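Local coordinates for protein serine-tRNA ligase (Naegleria fowleri, PDB 6BLJ) that probably charges tRNA(Ser) with serine by way of a seryl-adenylate, as a class II aminoacyl-tRNA synthetase, and is held here with AMP in its active site, at residues G211-F216 with I327-Q332; R223-L228 with T446-T451; L280-E285 with C312-V317. All coordinates share one frame; numbering follows the deposited sequence.

Interaction 1 of 3, residues G211-F216 with I327-Q332. With AMP (adenosine monophosphate), chain D.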
loop_
_atom_site.group_PDB
_atom_site.type_symbol
_atom_site.label_atom_id
_atom_site.label_comp_id
_atom_site.label_asym_id
_atom_site.label_seq_id
_atom_site.Cartn_x
_atom_site.Cartn_y
_atom_site.Cartn_z
ATOM N N GLY A 211 11.418 13.180 5.149
ATOM C CA GLY A 211 10.270 13.191 4.249
ATOM C C GLY A 211 9.165 14.115 4.727
ATOM O O GLY A 211 9.330 14.907 5.656
ATOM N N GLY A 212 8.013 14.010 4.067
ATOM C CA GLY A 212 6.918 14.925 4.358
ATOM C C GLY A 212 6.526 14.889 5.829
ATOM O O GLY A 212 6.589 13.843 6.484
ATOM N N ARG A 213 6.159 16.061 6.358
ATOM C CA ARG A 213 5.807 16.284 7.768
ATOM C C ARG A 213 6.955 16.013 8.740
ATOM O O ARG A 213 6.744 16.057 9.960
ATOM C CB ARG A 213 4.589 15.447 8.198
ATOM C CG ARG A 213 3.332 15.603 7.254
ATOM C CD ARG A 213 2.050 14.949 7.894
ATOM N NE ARG A 213 0.897 15.066 7.005
ATOM C CZ ARG A 213 0.012 16.061 7.065
ATOM N NH1 ARG A 213 0.122 17.013 7.991
ATOM N NH2 ARG A 213 -0.989 16.113 6.198
ATOM N N GLY A 214 8.166 15.745 8.256
ATOM C CA GLY A 214 9.284 15.509 9.171
ATOM C C GLY A 214 9.688 16.765 9.927
ATOM O O GLY A 214 9.615 17.884 9.414
ATOM N N TYR A 215 10.148 16.583 11.170
ATOM C CA TYR A 215 10.527 17.734 11.984
ATOM C C TYR A 215 11.660 17.363 12.930
ATOM O O TYR A 215 11.777 16.215 13.361
ATOM C CB TYR A 215 9.327 18.285 12.801
ATOM C CG TYR A 215 8.771 17.303 13.837
ATOM C CD1 TYR A 215 7.900 16.276 13.456
ATOM C CD2 TYR A 215 9.095 17.423 15.194
ATOM C CE1 TYR A 215 7.379 15.374 14.401
ATOM C CE2 TYR A 215 8.566 16.535 16.157
ATOM C CZ TYR A 215 7.722 15.515 15.742
ATOM O OH TYR A 215 7.207 14.630 16.653
ATOM N N PHE A 216 12.500 18.352 13.241
ATOM C CA PHE A 216 13.342 18.329 14.437
ATOM C C PHE A 216 12.767 19.303 15.452
ATOM O O PHE A 216 12.355 20.407 15.086
ATOM C CB PHE A 216 14.793 18.766 14.171
ATOM C CG PHE A 216 15.598 17.834 13.296
ATOM C CD1 PHE A 216 16.607 17.035 13.846
ATOM C CD2 PHE A 216 15.412 17.824 11.927
ATOM C CE1 PHE A 216 17.397 16.202 13.023
ATOM C CE2 PHE A 216 16.188 16.981 11.081
ATOM C CZ PHE A 216 17.186 16.182 11.631
ATOM N N ILE A 327 3.604 20.809 13.876
ATOM C CA ILE A 327 3.631 19.453 14.420
ATOM C C ILE A 327 2.267 19.042 14.995
ATOM O O ILE A 327 2.188 18.151 15.849
ATOM C CB ILE A 327 4.769 19.305 15.445
ATOM C CG1 ILE A 327 4.523 20.141 16.713
ATOM C CG2 ILE A 327 6.093 19.736 14.787
ATOM C CD1 ILE A 327 5.678 19.977 17.746
ATOM N N PHE A 328 1.192 19.686 14.528
ATOM C CA PHE A 328 -0.170 19.303 14.916
ATOM C C PHE A 328 -0.556 17.937 14.344
ATOM O O PHE A 328 -1.171 17.114 15.033
ATOM C CB PHE A 328 -1.142 20.386 14.443
ATOM C CG PHE A 328 -2.584 20.097 14.725
ATOM C CD1 PHE A 328 -3.329 19.328 13.843
ATOM C CD2 PHE A 328 -3.213 20.642 15.839
ATOM C CE1 PHE A 328 -4.683 19.075 14.085
ATOM C CE2 PHE A 328 -4.572 20.404 16.082
ATOM C CZ PHE A 328 -5.302 19.618 15.211
ATOM N N ARG A 329 -0.245 17.696 13.076
ATOM C CA ARG A 329 -0.497 16.410 12.430
ATOM C C ARG A 329 0.800 15.967 11.778
ATOM O O ARG A 329 1.218 16.550 10.767
ATOM C CB ARG A 329 -1.617 16.518 11.388
ATOM C CG ARG A 329 -1.918 15.195 10.692
ATOM C CD ARG A 329 -2.947 15.368 9.576
ATOM N NE ARG A 329 -4.199 15.927 10.074
ATOM C CZ ARG A 329 -5.164 15.213 10.645
ATOM N NH1 ARG A 329 -5.033 13.897 10.775
ATOM N NH2 ARG A 329 -6.267 15.815 11.077
ATOM N N VAL A 330 1.412 14.920 12.332
ATOM C CA VAL A 330 2.712 14.433 11.901
ATOM C C VAL A 330 2.629 12.917 11.717
ATOM O O VAL A 330 1.607 12.298 12.000
ATOM C CB VAL A 330 3.820 14.817 12.901
ATOM C CG1 VAL A 330 4.094 16.322 12.842
ATOM C CG2 VAL A 330 3.410 14.413 14.330
ATOM N N HIS A 331 3.724 12.326 11.222
ATOM C CA HIS A 331 3.843 10.877 11.094
ATOM C C HIS A 331 4.425 10.217 12.335
ATOM O O HIS A 331 4.363 8.988 12.435
ATOM C CB HIS A 331 4.727 10.492 9.901
ATOM C CG HIS A 331 4.234 11.007 8.586
ATOM N ND1 HIS A 331 3.025 10.631 8.044
ATOM C CD2 HIS A 331 4.806 11.846 7.689
ATOM C CE1 HIS A 331 2.868 11.226 6.873
ATOM N NE2 HIS A 331 3.930 11.976 6.638
ATOM N N GLN A 332 4.972 11.001 13.269
ATOM C CA GLN A 332 5.723 10.485 14.411
ATOM C C GLN A 332 5.472 11.376 15.620
ATOM O O GLN A 332 5.777 12.575 15.578
ATOM C CB GLN A 332 7.220 10.438 14.070
ATOM C CG GLN A 332 8.153 10.047 15.200
ATOM C CD GLN A 332 9.614 10.305 14.826
ATOM O OE1 GLN A 332 10.063 9.942 13.740
ATOM N NE2 GLN A 332 10.342 10.967 15.707
HETATM P P AMP D . -6.774 8.635 17.517
HETATM O O1P AMP D . -6.933 8.858 16.012
HETATM O O2P AMP D . -6.095 7.411 17.992
HETATM O O3P AMP D . -8.130 8.843 18.176
HETATM O "O5'" AMP D . -5.876 9.850 18.021
HETATM C "C5'" AMP D . -5.633 10.068 19.405
HETATM C "C4'" AMP D . -4.951 11.401 19.624
HETATM O "O4'" AMP D . -3.593 11.348 19.116
HETATM C "C3'" AMP D . -5.574 12.574 18.899
HETATM O "O3'" AMP D . -6.676 13.122 19.597
HETATM C "C2'" AMP D . -4.412 13.540 18.748
HETATM O "O2'" AMP D . -4.200 14.238 19.963
HETATM C "C1'" AMP D . -3.245 12.581 18.529
HETATM N N9 AMP D . -2.936 12.357 17.095
HETATM C C8 AMP D . -3.620 11.538 16.234
HETATM N N7 AMP D . -3.131 11.517 15.015
HETATM C C5 AMP D . -2.047 12.378 15.078
HETATM C C6 AMP D . -1.105 12.793 14.115
HETATM N N6 AMP D . -1.070 12.336 12.852
HETATM N N1 AMP D . -0.172 13.690 14.497
HETATM C C2 AMP D . -0.167 14.116 15.766
HETATM N N3 AMP D . -0.984 13.778 16.768
HETATM C C4 AMP D . -1.916 12.908 16.357
HETATM O O HOH W 1 6.484 13.580 10.972
#
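This is a loop-on-loop contact at the adenine end of the AMP site: Arg213 and Tyr215, just past helix 203-210, lean on Ile327 and on Arg329 to Gln332 at the end of the class II motif 2 loop. The type II turn from Gly211 to Gly214 brings Arg213 forward, and its extended chain runs over the His331 imidazole, with CD 4.0 Å from the ring centroid. Gly212 O sits in the plane of the same ring, 2.9 Å from His331 CD2. At the far end Arg213 NH1 donates to Arg329 O at 3.0 Å, a bent bond reaching that oxygen from 38° above the carbonyl plane; Arg329 CD lies over one face of the Arg213 guanidinium. Lys322 O and Asp323 O also take bonds from this guanidinium, so it ties two parts of the loop together. Tyr215, its chi1 of 64° placing CG between N and C, carries Ile327 CG2 on one ring face, while its OH donates to Gln332 O at 2.7 Å. A water links Arg213 O with His331 N. Between these grips the Val330 backbone reads the adenine: N donates to AMP N1 at 3.0 Å, and O accepts from N6 at 2.8 Å. Leu201 of strand 201-202 packs on Tyr215 and Ile327, Cys453 of helix 448-458 touches Ile327, and Phe248 N of the second subunit donates to Gln332 OE1.

Interaction 2 of 3, residues R223-L228 with T446-T451; sequences RMNLAL and TATSRT. With AMP (adenosine monophosphate), chain D.
Leu228 lays its CD1 against the CG2 methyl of Thr451, 3.8 Å away, and backs its CB onto Thr448 CG2 at 4.0 Å. The two segments come from class II signature elements: the long motif 1 helix 220-238, and the motif 3 junction where strand 436-447 runs straight into helix 448-458. One turn back from Leu228, Asn225 supplies the polar half of the contact. With CG anti to the backbone N (chi1 -154°), its OD1 reaches across and accepts from Thr448 OG1 at a short 2.6 Å, the donor tilted 24° from the amide plane. Asn225 ND2 has a weak bond to Glu334, so both ends of the buried amide are engaged. The strand-to-helix corner is knit from within: Ala447 takes the N-cap position and its O accepts from Thr451 N at 3.0 Å. Thr446 OG1 and Thr451 OG1 are hydrogen-bonded at 2.9 Å. Leu452, next along helix 448-458, also touches Asn225 and Leu228. The motif 3 segment thus has two working sides. Thr448 and Thr451 meet the motif 1 helix, whereas Ala447 and Arg450 turn to the nucleotide. Glu406 and Phe328 O hold the Arg450 guanidinium, which Phe328 also engages in a cation-pi contact. Arg450 NH2 lies near AMP C4, one guanidinium face is turned to the ribose, and Ala447 CB touches AMP C1' at 3.5 Å.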
loop_
_atom_site.group_PDB
_atom_site.type_symbol
_atom_site.label_atom_id
_atom_site.label_comp_id
_atom_site.label_asym_id
_atom_site.label_seq_id
_atom_site.Cartn_x
_atom_site.Cartn_y
_atom_site.Cartn_z
ATOM N N ARG A 223 12.614 19.803 26.106
ATOM C CA ARG A 223 12.487 19.578 27.550
ATOM C C ARG A 223 11.022 19.594 27.978
ATOM O O ARG A 223 10.617 18.826 28.855
ATOM C CB ARG A 223 13.304 20.605 28.342
ATOM C CG ARG A 223 14.805 20.513 28.088
ATOM C CD ARG A 223 15.607 21.262 29.143
ATOM N NE ARG A 223 15.249 22.676 29.206
ATOM C CZ ARG A 223 14.729 23.280 30.272
ATOM N NH1 ARG A 223 14.514 22.604 31.401
ATOM N NH2 ARG A 223 14.436 24.576 30.214
ATOM N N MET A 224 10.200 20.435 27.345
ATOM C CA MET A 224 8.771 20.415 27.659
ATOM C C MET A 224 8.096 19.146 27.136
ATOM O O MET A 224 7.122 18.668 27.731
ATOM C CB MET A 224 8.079 21.653 27.092
ATOM C CG MET A 224 6.660 21.814 27.618
ATOM S SD MET A 224 5.825 23.329 27.108
ATOM C CE MET A 224 6.639 24.533 28.131
ATOM N N ASN A 225 8.561 18.626 26.006
ATOM C CA ASN A 225 8.032 17.369 25.485
ATOM C C ASN A 225 8.216 16.263 26.505
ATOM O O ASN A 225 7.276 15.518 26.819
ATOM C CB ASN A 225 8.740 17.009 24.169
ATOM C CG ASN A 225 7.889 16.127 23.246
ATOM O OD1 ASN A 225 6.666 16.172 23.281
ATOM N ND2 ASN A 225 8.547 15.317 22.425
ATOM N N LEU A 226 9.433 16.159 27.051
ATOM C CA LEU A 226 9.703 15.186 28.100
ATOM C C LEU A 226 8.902 15.474 29.356
ATOM O O LEU A 226 8.425 14.543 30.010
ATOM C CB LEU A 226 11.188 15.160 28.452
ATOM C CG LEU A 226 12.078 14.151 27.753
ATOM C CD1 LEU A 226 13.420 14.188 28.431
ATOM C CD2 LEU A 226 11.455 12.774 27.915
ATOM N N ALA A 227 8.801 16.750 29.747
ATOM C CA ALA A 227 8.062 17.082 30.961
ATOM C C ALA A 227 6.620 16.583 30.872
ATOM O O ALA A 227 6.087 16.033 31.842
ATOM C CB ALA A 227 8.118 18.594 31.212
ATOM N N LEU A 228 5.984 16.744 29.701
ATOM C CA LEU A 228 4.613 16.275 29.521
ATOM C C LEU A 228 4.516 14.768 29.693
ATOM O O LEU A 228 3.569 14.266 30.310
ATOM C CB LEU A 228 4.094 16.674 28.139
ATOM C CG LEU A 228 3.343 17.986 27.923
ATOM C CD1 LEU A 228 3.085 18.172 26.423
ATOM C CD2 LEU A 228 2.024 18.002 28.698
ATOM N N THR A 446 -2.321 12.129 26.704
ATOM C CA THR A 446 -1.743 13.231 25.945
ATOM C C THR A 446 -0.874 12.705 24.808
ATOM O O THR A 446 0.009 11.864 25.012
ATOM C CB THR A 446 -0.944 14.180 26.867
ATOM O OG1 THR A 446 -0.359 15.235 26.098
ATOM C CG2 THR A 446 0.174 13.456 27.631
ATOM N N ALA A 447 -1.143 13.211 23.607
ATOM C CA ALA A 447 -0.238 13.104 22.476
ATOM C C ALA A 447 0.574 14.398 22.439
ATOM O O ALA A 447 0.001 15.483 22.284
ATOM C CB ALA A 447 -1.027 12.891 21.183
ATOM N N THR A 448 1.893 14.297 22.627
ATOM C CA THR A 448 2.588 15.477 23.134
ATOM C C THR A 448 2.841 16.542 22.068
ATOM O O THR A 448 2.798 17.728 22.399
ATOM C CB THR A 448 3.893 15.076 23.844
ATOM O OG1 THR A 448 4.762 14.388 22.930
ATOM C CG2 THR A 448 3.587 14.171 25.057
ATOM N N SER A 449 3.077 16.181 20.796
ATOM C CA SER A 449 3.344 17.235 19.809
ATOM C C SER A 449 2.124 18.137 19.609
ATOM O O SER A 449 2.257 19.369 19.563
ATOM C CB SER A 449 3.834 16.631 18.482
ATOM O OG SER A 449 2.792 16.118 17.652
ATOM N N ARG A 450 0.920 17.555 19.545
ATOM C CA ARG A 450 -0.284 18.378 19.423
ATOM C C ARG A 450 -0.616 19.105 20.733
ATOM O O ARG A 450 -1.147 20.224 20.705
ATOM C CB ARG A 450 -1.472 17.525 18.961
ATOM C CG ARG A 450 -2.745 18.325 18.605
ATOM C CD ARG A 450 -3.846 17.435 18.036
ATOM N NE ARG A 450 -3.456 16.848 16.750
ATOM C CZ ARG A 450 -4.284 16.165 15.967
ATOM N NH1 ARG A 450 -5.561 16.000 16.333
ATOM N NH2 ARG A 450 -3.849 15.686 14.803
ATOM N N THR A 451 -0.371 18.474 21.890
ATOM C CA THR A 451 -0.560 19.183 23.158
ATOM C C THR A 451 0.424 20.347 23.287
ATOM O O THR A 451 0.056 21.418 23.784
ATOM C CB THR A 451 -0.449 18.206 24.344
ATOM O OG1 THR A 451 -1.502 17.235 24.272
ATOM C CG2 THR A 451 -0.548 18.919 25.701
HETATM P P AMP D . -6.774 8.635 17.517
HETATM O O1P AMP D . -6.933 8.858 16.012
HETATM O O2P AMP D . -6.095 7.411 17.992
HETATM O O3P AMP D . -8.130 8.843 18.176
HETATM O "O5'" AMP D . -5.876 9.850 18.021
HETATM C "C5'" AMP D . -5.633 10.068 19.405
HETATM C "C4'" AMP D . -4.951 11.401 19.624
HETATM O "O4'" AMP D . -3.593 11.348 19.116
HETATM C "C3'" AMP D . -5.574 12.574 18.899
HETATM O "O3'" AMP D . -6.676 13.122 19.597
HETATM C "C2'" AMP D . -4.412 13.540 18.748
HETATM O "O2'" AMP D . -4.200 14.238 19.963
HETATM C "C1'" AMP D . -3.245 12.581 18.529
HETATM N N9 AMP D . -2.936 12.357 17.095
HETATM C C8 AMP D . -3.620 11.538 16.234
HETATM N N7 AMP D . -3.131 11.517 15.015
HETATM C C5 AMP D . -2.047 12.378 15.078
HETATM C C6 AMP D . -1.105 12.793 14.115
HETATM N N6 AMP D . -1.070 12.336 12.852
HETATM N N1 AMP D . -0.172 13.690 14.497
HETATM C C2 AMP D . -0.167 14.116 15.766
HETATM N N3 AMP D . -0.984 13.778 16.768
HETATM C C4 AMP D . -1.916 12.908 16.357
#

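Interaction 3 of 3, residues L280-E285 with C312-V317; sequences LIATSE and CFRKEV. With AMP (adenosine monophosphate), chain D.
Leu280 CD1 sits over one face of the Phe313 ring, 4.1 Å from its centroid, and Ile281 O lies in plane at that ring's edge. The second flat group, the Arg314 guanidinium, has AMP C8 over one face and both Ala282 O and the AMP phosphorus at its edge. Arg314 grips Ala282 O side-on, with NE at 3.0 Å and NH2 at 3.2 Å, both from the same face of the carbonyl plane. This pair of hydrogen bonds helps set the rotation of the group, with NH1 and NH2 aimed at the phosphate: NH1 meets O1P at 2.9 Å, and NH2 meets O2P nearly straight (175°). Its place just past strand 304-313 and its grip on the phosphate are those of the motif 2 arginine of class II synthetases. Glu316 OE2 takes the other end of the nucleotide, accepting from AMP N6 at 3.0 Å. The backbones are joined by Phe313 N donating to Ile281 O at 2.8 Å, and a water spans Leu280 O and Phe313 O. Thr283 OG1, bound by Lys335, caps Glu285 N as helix 285-290 begins. Strand 332-342 pairs with this end of strand 304-313, while Phe249 and Phe248 of the second subunit pack on Leu280 and Phe313.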
loop_
_atom_site.group_PDB
_atom_site.type_symbol
_atom_site.label_atom_id
_atom_site.label_comp_id
_atom_site.label_asym_id
_atom_site.label_seq_id
_atom_site.Cartn_x
_atom_site.Cartn_y
_atom_site.Cartn_z
ATOM N N LEU A 280 4.777 -0.684 12.047
ATOM C CA LEU A 280 4.960 0.277 13.130
ATOM C C LEU A 280 3.602 0.557 13.765
ATOM O O LEU A 280 2.588 0.683 13.072
ATOM C CB LEU A 280 5.563 1.582 12.608
ATOM C CG LEU A 280 6.998 1.528 12.066
ATOM C CD1 LEU A 280 7.410 2.862 11.472
ATOM C CD2 LEU A 280 7.978 1.119 13.175
ATOM N N ILE A 281 3.572 0.659 15.089
ATOM C CA ILE A 281 2.291 0.878 15.758
ATOM C C ILE A 281 1.816 2.313 15.562
ATOM O O ILE A 281 2.618 3.261 15.503
ATOM C CB ILE A 281 2.393 0.518 17.248
ATOM C CG1 ILE A 281 3.316 1.491 17.999
ATOM C CG2 ILE A 281 2.838 -0.949 17.375
ATOM C CD1 ILE A 281 3.334 1.242 19.578
ATOM N N ALA A 282 0.494 2.473 15.443
ATOM C CA ALA A 282 -0.159 3.779 15.407
ATOM C C ALA A 282 -0.497 4.306 16.797
ATOM O O ALA A 282 -0.729 5.510 16.944
ATOM C CB ALA A 282 -1.456 3.706 14.569
ATOM N N THR A 283 -0.463 3.450 17.819
ATOM C CA THR A 283 -0.860 3.788 19.181
ATOM C C THR A 283 -0.467 2.623 20.084
ATOM O O THR A 283 -0.562 1.466 19.669
ATOM C CB THR A 283 -2.381 4.071 19.276
ATOM O OG1 THR A 283 -2.796 4.092 20.652
ATOM C CG2 THR A 283 -3.224 3.009 18.526
ATOM N N SER A 284 -0.035 2.926 21.320
ATOM C CA SER A 284 0.310 1.842 22.238
ATOM C C SER A 284 -0.890 0.963 22.555
ATOM O O SER A 284 -0.712 -0.143 23.084
ATOM C CB SER A 284 0.914 2.387 23.550
ATOM O OG SER A 284 0.001 3.246 24.228
ATOM N N GLU A 285 -2.100 1.409 22.230
ATOM C CA GLU A 285 -3.269 0.571 22.473
ATOM C C GLU A 285 -3.193 -0.742 21.688
ATOM O O GLU A 285 -3.684 -1.784 22.149
ATOM C CB GLU A 285 -4.524 1.371 22.116
ATOM C CG GLU A 285 -5.792 0.607 22.261
ATOM C CD GLU A 285 -6.424 0.360 20.931
ATOM O OE1 GLU A 285 -6.715 1.360 20.227
ATOM O OE2 GLU A 285 -6.604 -0.828 20.589
ATOM N N CYS A 312 4.386 6.774 18.307
ATOM C CA CYS A 312 3.312 6.353 17.421
ATOM C C CYS A 312 3.624 6.818 16.009
ATOM O O CYS A 312 4.116 7.934 15.812
ATOM C CB CYS A 312 1.969 6.956 17.849
ATOM S SG CYS A 312 1.541 6.600 19.576
ATOM N N PHE A 313 3.290 5.984 15.029
ATOM C CA PHE A 313 3.618 6.256 13.632
ATOM C C PHE A 313 2.368 6.128 12.777
ATOM O O PHE A 313 1.666 5.111 12.845
ATOM C CB PHE A 313 4.696 5.303 13.119
ATOM C CG PHE A 313 5.965 5.297 13.953
ATOM C CD1 PHE A 313 7.045 6.106 13.614
ATOM C CD2 PHE A 313 6.076 4.473 15.069
ATOM C CE1 PHE A 313 8.226 6.082 14.375
ATOM C CE2 PHE A 313 7.245 4.454 15.839
ATOM C CZ PHE A 313 8.314 5.252 15.486
ATOM N N ARG A 314 2.092 7.146 11.958
ATOM C CA ARG A 314 0.875 7.150 11.157
ATOM C C ARG A 314 1.156 7.713 9.775
ATOM O O ARG A 314 1.674 8.825 9.647
ATOM C CB ARG A 314 -0.223 7.952 11.854
ATOM C CG ARG A 314 -0.584 7.349 13.201
ATOM C CD ARG A 314 -1.835 7.925 13.728
ATOM N NE ARG A 314 -2.136 7.391 15.040
ATOM C CZ ARG A 314 -3.318 7.527 15.619
ATOM N NH1 ARG A 314 -4.295 8.174 14.972
ATOM N NH2 ARG A 314 -3.510 7.032 16.834
ATOM N N LYS A 315 0.780 6.954 8.741
ATOM C CA LYS A 315 1.055 7.373 7.376
ATOM C C LYS A 315 0.198 8.579 6.971
ATOM O O LYS A 315 0.623 9.372 6.130
ATOM C CB LYS A 315 0.826 6.210 6.408
ATOM C CG LYS A 315 1.781 5.024 6.612
ATOM C CD LYS A 315 1.734 4.083 5.408
ATOM C CE LYS A 315 0.316 3.568 5.198
ATOM N NZ LYS A 315 0.299 2.396 4.294
ATOM N N GLU A 316 -0.989 8.737 7.558
ATOM C CA GLU A 316 -1.873 9.878 7.255
ATOM C C GLU A 316 -2.145 9.997 5.754
ATOM O O GLU A 316 -2.232 11.098 5.199
ATOM C CB GLU A 316 -1.289 11.191 7.795
ATOM C CG GLU A 316 -1.118 11.209 9.318
ATOM C CD GLU A 316 -2.450 11.148 10.023
ATOM O OE1 GLU A 316 -3.390 11.790 9.509
ATOM O OE2 GLU A 316 -2.556 10.469 11.075
ATOM N N VAL A 317 -2.292 8.854 5.087
ATOM C CA VAL A 317 -2.497 8.879 3.637
ATOM C C VAL A 317 -3.776 9.632 3.279
ATOM O O VAL A 317 -3.818 10.361 2.281
ATOM C CB VAL A 317 -2.490 7.450 3.063
ATOM C CG1 VAL A 317 -2.931 7.463 1.589
ATOM C CG2 VAL A 317 -1.087 6.899 3.141
HETATM P P AMP D . -6.774 8.635 17.517
HETATM O O1P AMP D . -6.933 8.858 16.012
HETATM O O2P AMP D . -6.095 7.411 17.992
HETATM O O3P AMP D . -8.130 8.843 18.176
HETATM O "O5'" AMP D . -5.876 9.850 18.021
HETATM C "C5'" AMP D . -5.633 10.068 19.405
HETATM C "C4'" AMP D . -4.951 11.401 19.624
HETATM O "O4'" AMP D . -3.593 11.348 19.116
HETATM C "C3'" AMP D . -5.574 12.574 18.899
HETATM O "O3'" AMP D . -6.676 13.122 19.597
HETATM C "C2'" AMP D . -4.412 13.540 18.748
HETATM O "O2'" AMP D . -4.200 14.238 19.963
HETATM C "C1'" AMP D . -3.245 12.581 18.529
HETATM N N9 AMP D . -2.936 12.357 17.095
HETATM C C8 AMP D . -3.620 11.538 16.234
HETATM N N7 AMP D . -3.131 11.517 15.015
HETATM C C5 AMP D . -2.047 12.378 15.078
HETATM C C6 AMP D . -1.105 12.793 14.115
HETATM N N6 AMP D . -1.070 12.336 12.852
HETATM N N1 AMP D . -0.172 13.690 14.497
HETATM C C2 AMP D . -0.167 14.116 15.766
HETATM N N3 AMP D . -0.984 13.778 16.768
HETATM C C4 AMP D . -1.916 12.908 16.357
HETATM O O HOH W 2 2.504 2.765 11.450
#

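How the interactions relate
All three contacts are largely buried and meet at AMP; interactions 1 and 3 share its N6, interaction 3 also takes the phosphate, and interaction 2 lies along the ribose and the base. Interactions 1 and 3 brace the two ends of the motif 2 loop, and they touch directly: His331 ND1 bonds to Arg314 O, and Arg329 pairs with Glu316. Interaction 1 mixes backbone recognition of adenine with CH-pi packing, whereas interaction 3 is mainly arginine chemistry at the phosphate. Interaction 2, more apolar and with a single hydrogen bond between its segments, docks motif 1 on motif 3 behind the pocket. Ser449 OG and Arg450 NE join it to interaction 1, but it stays about 7 Å from interaction 3 at the nearest atoms.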